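PDB 6LUM: succinate dehydrogenase subunit A from Mycolicibacterium smegmatis MC2 51, which probably oxidises succinate to fumarate as the FAD-binding flavoprotein subunit of succinate dehydrogenase, handing the electrons on to the rest of the complex. Local coordinates for residues L232-M237 with G358-T363; Y548-M553 with L567-V572. One frame throughout, in Å; residues are numbered along the deposited sequence.

Contact 1: residues L232-M237 with G358-T363; sequences LPLEDM and GGIPTT
Glu-235 and Gly-359 face each other as an antiparallel hydrogen-bonded pair, a single bridge between two short pieces of chain whose touching parts run 160° apart. Glu-235 N gives to Gly-359 O at 3.0 Å, and Gly-359 N returns the bond to Glu-235 O at the same 3.0 Å. Next along, the backbones stay close at Gly-358 and Asp-236. Gly-359, with phi at 146°, takes a backbone conformation that suits a residue without a CB.

Pro-361 carries much of the side-chain packing. Its CG meets Pro-233 CG at 4.0 Å, the two rings crossing obliquely, and its CD rests 3.4 Å from Pro-233 O. Glu-235 comes in beside the same ring: CG stands anti to the backbone N (chi1 -171°) and the chain continues extended, with OE1 3.2 Å from Pro-361 CB. The charged partner of that oxygen is Lys-570. On the Leu-234 side, CD2 reaches over to Ile-360 CG1 at 4.2 Å. A bend at chi2 puts Met-237 SD 4.0 Å from Gly-359 N.

The contact is wholly buried in the FAD-binding domain, with the Ile-360 side chain about 10 Å from the bound FAD. Helix 223-229 packs against Leu-234, Met-237 and Ile-360 through Phe-228, Leu-224 and Val-227 respectively. Strand 234-235 also pairs with strand 550-556, through backbone bonds of Leu-234 and Asp-236 to Ala-554 and Thr-552, whereas strand 360-361 pairs in parallel with strand 386-387.

Contact 2: residues Y548-M553 with L567-V572; sequences YMRHTM and LDYKPV
Arg-550 reaches Tyr-569 through a bend in its chain: CG leaves anti to the carbonyl carbon, and chi3 of -55° swings NE round to 3.6 Å from Tyr-569 CD2. Tyr-569 CG is likewise anti to its carbonyl carbon (chi1 -86°), on the same face of the hairpin. The guanidinium lies flat on the ring, planes 26° apart, as a stacked cation-pi pair with CZ 4.1 Å from the ring centroid and NH2 over the ring's centre.

Other groups gather round the tyrosine. Its OH sits at the edge of the Tyr-548 ring, 3.5 Å from Tyr-548 CE1, and Thr-552 runs alongside it, OG1 3.8 Å from Tyr-569 CE2. An alanine in place of Tyr-569 would probably leave the Arg-550 guanidinium without its flat partner and set it free to turn, with a gap opened beside Tyr-548 and Thr-552.

Beneath, strands 550-556 and 565-571 form an antiparallel beta hairpin. The hydrogen-bonded pairs His-551 with Lys-570 and Met-553 with Asp-568 each make both backbone bonds. Their side chains share the other face, where Met-553 SD packs on Lys-570 CB at 3.7 Å. At the far end, Val-572 CG1 meets Met-549 CG at 3.8 Å.

The two faces thus differ in character. Lys-570 sends its extended chain to a salt bridge with Glu-235, and His-551 ND1 probably pairs with Asp-236, just beyond strand 234-235, though the modelled distance is too short to rely on; on the Tyr-569 face the positive charge of Arg-550 is likely to be steadied by the pi cloud beneath it.

Contact 1 is core and contact 2 lies nearer the surface, their centres about 11 Å apart. Both reach one antiparallel sheet: strand 550-556 runs between strand 234-235 of contact 1 and strand 565-571 of contact 2, although contact 1 lies in the FAD-binding domain and contact 2 in the C-terminal region of the flavoprotein. A backbone bond from Asp-236 N to Thr-552 O, 2.8 Å long, joins them, and Pro-233 CG packs 3.5 Å from Met-553 CE. Their chemistry follows their place. The buried site relies on glycine backbone and proline packing, over a single bridge; the partly exposed hairpin has several paired residues and a cation-pi stack between partly exposed residues.

Contact 1: residues L232-M237 with G358-T363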
loop_
_atom_site.group_PDB
_atom_site.type_symbol
_atom_site.label_atom_id
_atom_site.label_comp_id
_atom_site.label_asym_id
_atom_site.label_seq_id
_atom_site.Cartn_x
_atom_site.Cartn_y
_atom_site.Cartn_z
ATOM N N LEU D 232 48.667 0.043 9.706
ATOM C CA LEU D 232 48.333 1.431 9.467
ATOM C C LEU D 232 48.687 2.265 10.696
ATOM O O LEU D 232 48.880 1.725 11.783
ATOM C CB LEU D 232 46.852 1.551 9.128
ATOM C CG LEU D 232 46.387 0.569 8.059
ATOM C CD1 LEU D 232 44.883 0.489 7.991
ATOM C CD2 LEU D 232 46.939 0.987 6.732
ATOM N N PRO D 233 48.797 3.582 10.552
ATOM C CA PRO D 233 49.252 4.418 11.662
ATOM C C PRO D 233 48.113 4.889 12.560
ATOM O O PRO D 233 46.934 4.789 12.226
ATOM C CB PRO D 233 49.885 5.604 10.939
ATOM C CG PRO D 233 49.077 5.743 9.746
ATOM C CD PRO D 233 48.687 4.369 9.315
ATOM N N LEU D 234 48.499 5.416 13.719
ATOM C CA LEU D 234 47.570 6.056 14.639
ATOM C C LEU D 234 48.113 7.427 14.998
ATOM O O LEU D 234 49.308 7.577 15.244
ATOM C CB LEU D 234 47.365 5.237 15.908
ATOM C CG LEU D 234 46.384 4.074 15.856
ATOM C CD1 LEU D 234 46.092 3.617 17.243
ATOM C CD2 LEU D 234 45.121 4.476 15.172
ATOM N N GLU D 235 47.234 8.417 15.049
ATOM C CA GLU D 235 47.635 9.814 15.089
ATOM C C GLU D 235 47.218 10.457 16.401
ATOM O O GLU D 235 46.059 10.352 16.800
ATOM C CB GLU D 235 47.017 10.571 13.917
ATOM C CG GLU D 235 47.536 11.970 13.733
ATOM C CD GLU D 235 46.599 12.837 12.925
ATOM O OE1 GLU D 235 46.254 12.462 11.789
ATOM O OE2 GLU D 235 46.202 13.903 13.428
ATOM N N ASP D 236 48.166 11.119 17.063
ATOM C CA ASP D 236 47.880 12.003 18.194
ATOM C C ASP D 236 47.205 11.272 19.348
ATOM O O ASP D 236 46.202 11.730 19.889
ATOM C CB ASP D 236 47.018 13.182 17.747
ATOM C CG ASP D 236 47.813 14.442 17.543
ATOM O OD1 ASP D 236 48.988 14.479 17.963
ATOM O OD2 ASP D 236 47.257 15.403 16.969
ATOM N N MET D 237 47.776 10.144 19.754
ATOM C CA MET D 237 47.128 9.311 20.757
ATOM C C MET D 237 47.484 9.684 22.186
ATOM O O MET D 237 46.879 9.144 23.113
ATOM C CB MET D 237 47.463 7.843 20.521
ATOM C CG MET D 237 46.574 7.179 19.510
ATOM S SD MET D 237 44.915 6.900 20.110
ATOM C CE MET D 237 45.243 5.785 21.462
ATOM N N GLY D 358 42.972 11.695 19.696
ATOM C CA GLY D 358 43.614 10.995 18.610
ATOM C C GLY D 358 42.717 9.947 17.987
ATOM O O GLY D 358 41.509 9.898 18.216
ATOM N N GLY D 359 43.326 9.106 17.173
ATOM C CA GLY D 359 42.604 8.044 16.515
ATOM C C GLY D 359 43.169 7.787 15.137
ATOM O O GLY D 359 44.304 8.132 14.850
ATOM N N ILE D 360 42.343 7.173 14.299
ATOM C CA ILE D 360 42.699 6.805 12.931
ATOM C C ILE D 360 42.794 8.057 12.074
ATOM O O ILE D 360 41.807 8.787 11.956
ATOM C CB ILE D 360 41.668 5.839 12.336
ATOM C CG1 ILE D 360 41.366 4.703 13.300
ATOM C CG2 ILE D 360 42.164 5.286 11.046
ATOM C CD1 ILE D 360 40.114 3.971 12.963
ATOM N N PRO D 361 43.928 8.334 11.429
ATOM C CA PRO D 361 44.075 9.587 10.681
ATOM C C PRO D 361 43.320 9.521 9.364
ATOM O O PRO D 361 43.580 8.650 8.536
ATOM C CB PRO D 361 45.583 9.679 10.457
ATOM C CG PRO D 361 46.010 8.290 10.407
ATOM C CD PRO D 361 45.128 7.499 11.313
ATOM N N THR D 362 42.388 10.448 9.161
ATOM C CA THR D 362 41.562 10.450 7.965
ATOM C C THR D 362 41.641 11.809 7.278
ATOM O O THR D 362 42.295 12.736 7.755
ATOM C CB THR D 362 40.105 10.104 8.288
ATOM O OG1 THR D 362 39.438 11.264 8.781
ATOM C CG2 THR D 362 40.026 9.029 9.327
ATOM N N THR D 363 40.978 11.908 6.130
ATOM C CA THR D 363 40.798 13.154 5.403
ATOM C C THR D 363 39.387 13.678 5.623
ATOM O O THR D 363 38.526 12.995 6.177
ATOM C CB THR D 363 41.045 12.959 3.908
ATOM O OG1 THR D 363 40.054 12.078 3.373
ATOM C CG2 THR D 363 42.397 12.359 3.678
#

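Contact 2: residues Y548-M553 with L567-V572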
loop_
_atom_site.group_PDB
_atom_site.type_symbol
_atom_site.label_atom_id
_atom_site.label_comp_id
_atom_site.label_asym_id
_atom_site.label_seq_id
_atom_site.Cartn_x
_atom_site.Cartn_y
_atom_site.Cartn_z
ATOM N N TYR D 548 57.259 21.192 18.114
ATOM C CA TYR D 548 56.228 20.191 18.338
ATOM C C TYR D 548 54.853 20.665 17.898
ATOM O O TYR D 548 53.844 20.296 18.492
ATOM C CB TYR D 548 56.186 19.774 19.804
ATOM C CG TYR D 548 57.391 18.994 20.243
ATOM C CD1 TYR D 548 57.643 17.734 19.733
ATOM C CD2 TYR D 548 58.279 19.518 21.163
ATOM C CE1 TYR D 548 58.741 17.025 20.121
ATOM C CE2 TYR D 548 59.381 18.814 21.558
ATOM C CZ TYR D 548 59.607 17.568 21.032
ATOM O OH TYR D 548 60.711 16.859 21.429
ATOM N N MET D 549 54.777 21.484 16.858
ATOM C CA MET D 549 53.464 21.776 16.288
ATOM C C MET D 549 53.178 20.870 15.099
ATOM O O MET D 549 52.971 21.311 13.971
ATOM C CB MET D 549 53.352 23.245 15.907
ATOM C CG MET D 549 51.945 23.646 15.486
ATOM S SD MET D 549 51.727 25.404 15.187
ATOM C CE MET D 549 51.688 25.993 16.871
ATOM N N ARG D 550 53.186 19.567 15.359
ATOM C CA ARG D 550 52.878 18.572 14.348
ATOM C C ARG D 550 52.141 17.421 15.011
ATOM O O ARG D 550 52.306 17.160 16.202
ATOM C CB ARG D 550 54.144 18.059 13.658
ATOM C CG ARG D 550 54.895 19.106 12.870
ATOM C CD ARG D 550 56.345 18.726 12.679
ATOM N NE ARG D 550 57.001 18.449 13.950
ATOM C CZ ARG D 550 58.299 18.207 14.076
ATOM N NH1 ARG D 550 59.079 18.209 13.006
ATOM N NH2 ARG D 550 58.817 17.963 15.271
ATOM N N HIS D 551 51.317 16.738 14.231
ATOM C CA HIS D 551 50.687 15.523 14.709
ATOM C C HIS D 551 51.724 14.418 14.795
ATOM O O HIS D 551 52.606 14.312 13.941
ATOM C CB HIS D 551 49.561 15.096 13.777
ATOM C CG HIS D 551 48.429 16.069 13.700
ATOM N ND1 HIS D 551 47.684 16.436 14.799
ATOM C CD2 HIS D 551 47.900 16.737 12.650
ATOM C CE1 HIS D 551 46.753 17.294 14.430
ATOM N NE2 HIS D 551 46.861 17.492 13.131
ATOM N N THR D 552 51.625 13.601 15.832
ATOM C CA THR D 552 52.461 12.420 15.964
ATOM C C THR D 552 51.745 11.239 15.340
ATOM O O THR D 552 50.546 11.058 15.547
ATOM C CB THR D 552 52.750 12.127 17.434
ATOM O OG1 THR D 552 53.449 13.230 18.019
ATOM C CG2 THR D 552 53.591 10.883 17.567
ATOM N N MET D 553 52.470 10.436 14.571
ATOM C CA MET D 553 51.906 9.247 13.955
ATOM C C MET D 553 52.743 8.046 14.356
ATOM O O MET D 553 53.972 8.113 14.345
ATOM C CB MET D 553 51.845 9.395 12.439
ATOM C CG MET D 553 51.024 10.583 12.009
ATOM S SD MET D 553 50.596 10.570 10.274
ATOM C CE MET D 553 49.426 9.235 10.246
ATOM N N LEU D 567 57.782 6.281 15.251
ATOM C CA LEU D 567 57.063 7.546 15.305
ATOM C C LEU D 567 57.506 8.447 14.162
ATOM O O LEU D 567 58.694 8.750 14.030
ATOM C CB LEU D 567 57.291 8.237 16.647
ATOM C CG LEU D 567 56.758 7.515 17.880
ATOM C CD1 LEU D 567 57.441 8.046 19.103
ATOM C CD2 LEU D 567 55.271 7.701 17.997
ATOM N N ASP D 568 56.550 8.869 13.349
ATOM C CA ASP D 568 56.737 9.868 12.313
ATOM C C ASP D 568 55.910 11.097 12.662
ATOM O O ASP D 568 55.143 11.106 13.626
ATOM C CB ASP D 568 56.343 9.313 10.946
ATOM C CG ASP D 568 57.267 8.207 10.476
ATOM O OD1 ASP D 568 56.923 7.521 9.495
ATOM O OD2 ASP D 568 58.341 8.021 11.086
ATOM N N TYR D 569 56.049 12.142 11.855
ATOM C CA TYR D 569 55.371 13.399 12.114
ATOM C C TYR D 569 54.560 13.819 10.902
ATOM O O TYR D 569 54.927 13.539 9.761
ATOM C CB TYR D 569 56.362 14.491 12.480
ATOM C CG TYR D 569 56.702 14.502 13.942
ATOM C CD1 TYR D 569 57.838 13.868 14.415
ATOM C CD2 TYR D 569 55.880 15.136 14.855
ATOM C CE1 TYR D 569 58.148 13.875 15.756
ATOM C CE2 TYR D 569 56.181 15.149 16.196
ATOM C CZ TYR D 569 57.311 14.518 16.641
ATOM O OH TYR D 569 57.602 14.537 17.979
ATOM N N LYS D 570 53.452 14.502 11.164
ATOM C CA LYS D 570 52.551 14.963 10.126
ATOM C C LYS D 570 52.317 16.457 10.311
ATOM O O LYS D 570 52.014 16.901 11.430
ATOM C CB LYS D 570 51.235 14.195 10.195
ATOM C CG LYS D 570 50.134 14.729 9.323
ATOM C CD LYS D 570 48.917 13.844 9.453
ATOM C CE LYS D 570 47.830 14.233 8.488
ATOM N NZ LYS D 570 46.567 13.523 8.811
ATOM N N PRO D 571 52.455 17.264 9.265
ATOM C CA PRO D 571 52.291 18.709 9.434
ATOM C C PRO D 571 50.835 19.093 9.632
ATOM O O PRO D 571 49.922 18.455 9.108
ATOM C CB PRO D 571 52.839 19.276 8.124
ATOM C CG PRO D 571 52.592 18.197 7.140
ATOM C CD PRO D 571 52.798 16.909 7.881
ATOM N N VAL D 572 50.628 20.157 10.399
ATOM C CA VAL D 572 49.299 20.678 10.688
ATOM C C VAL D 572 48.973 21.790 9.701
ATOM O O VAL D 572 49.808 22.664 9.435
ATOM C CB VAL D 572 49.196 21.167 12.142
ATOM C CG1 VAL D 572 50.281 22.166 12.446
ATOM C CG2 VAL D 572 47.845 21.794 12.382
#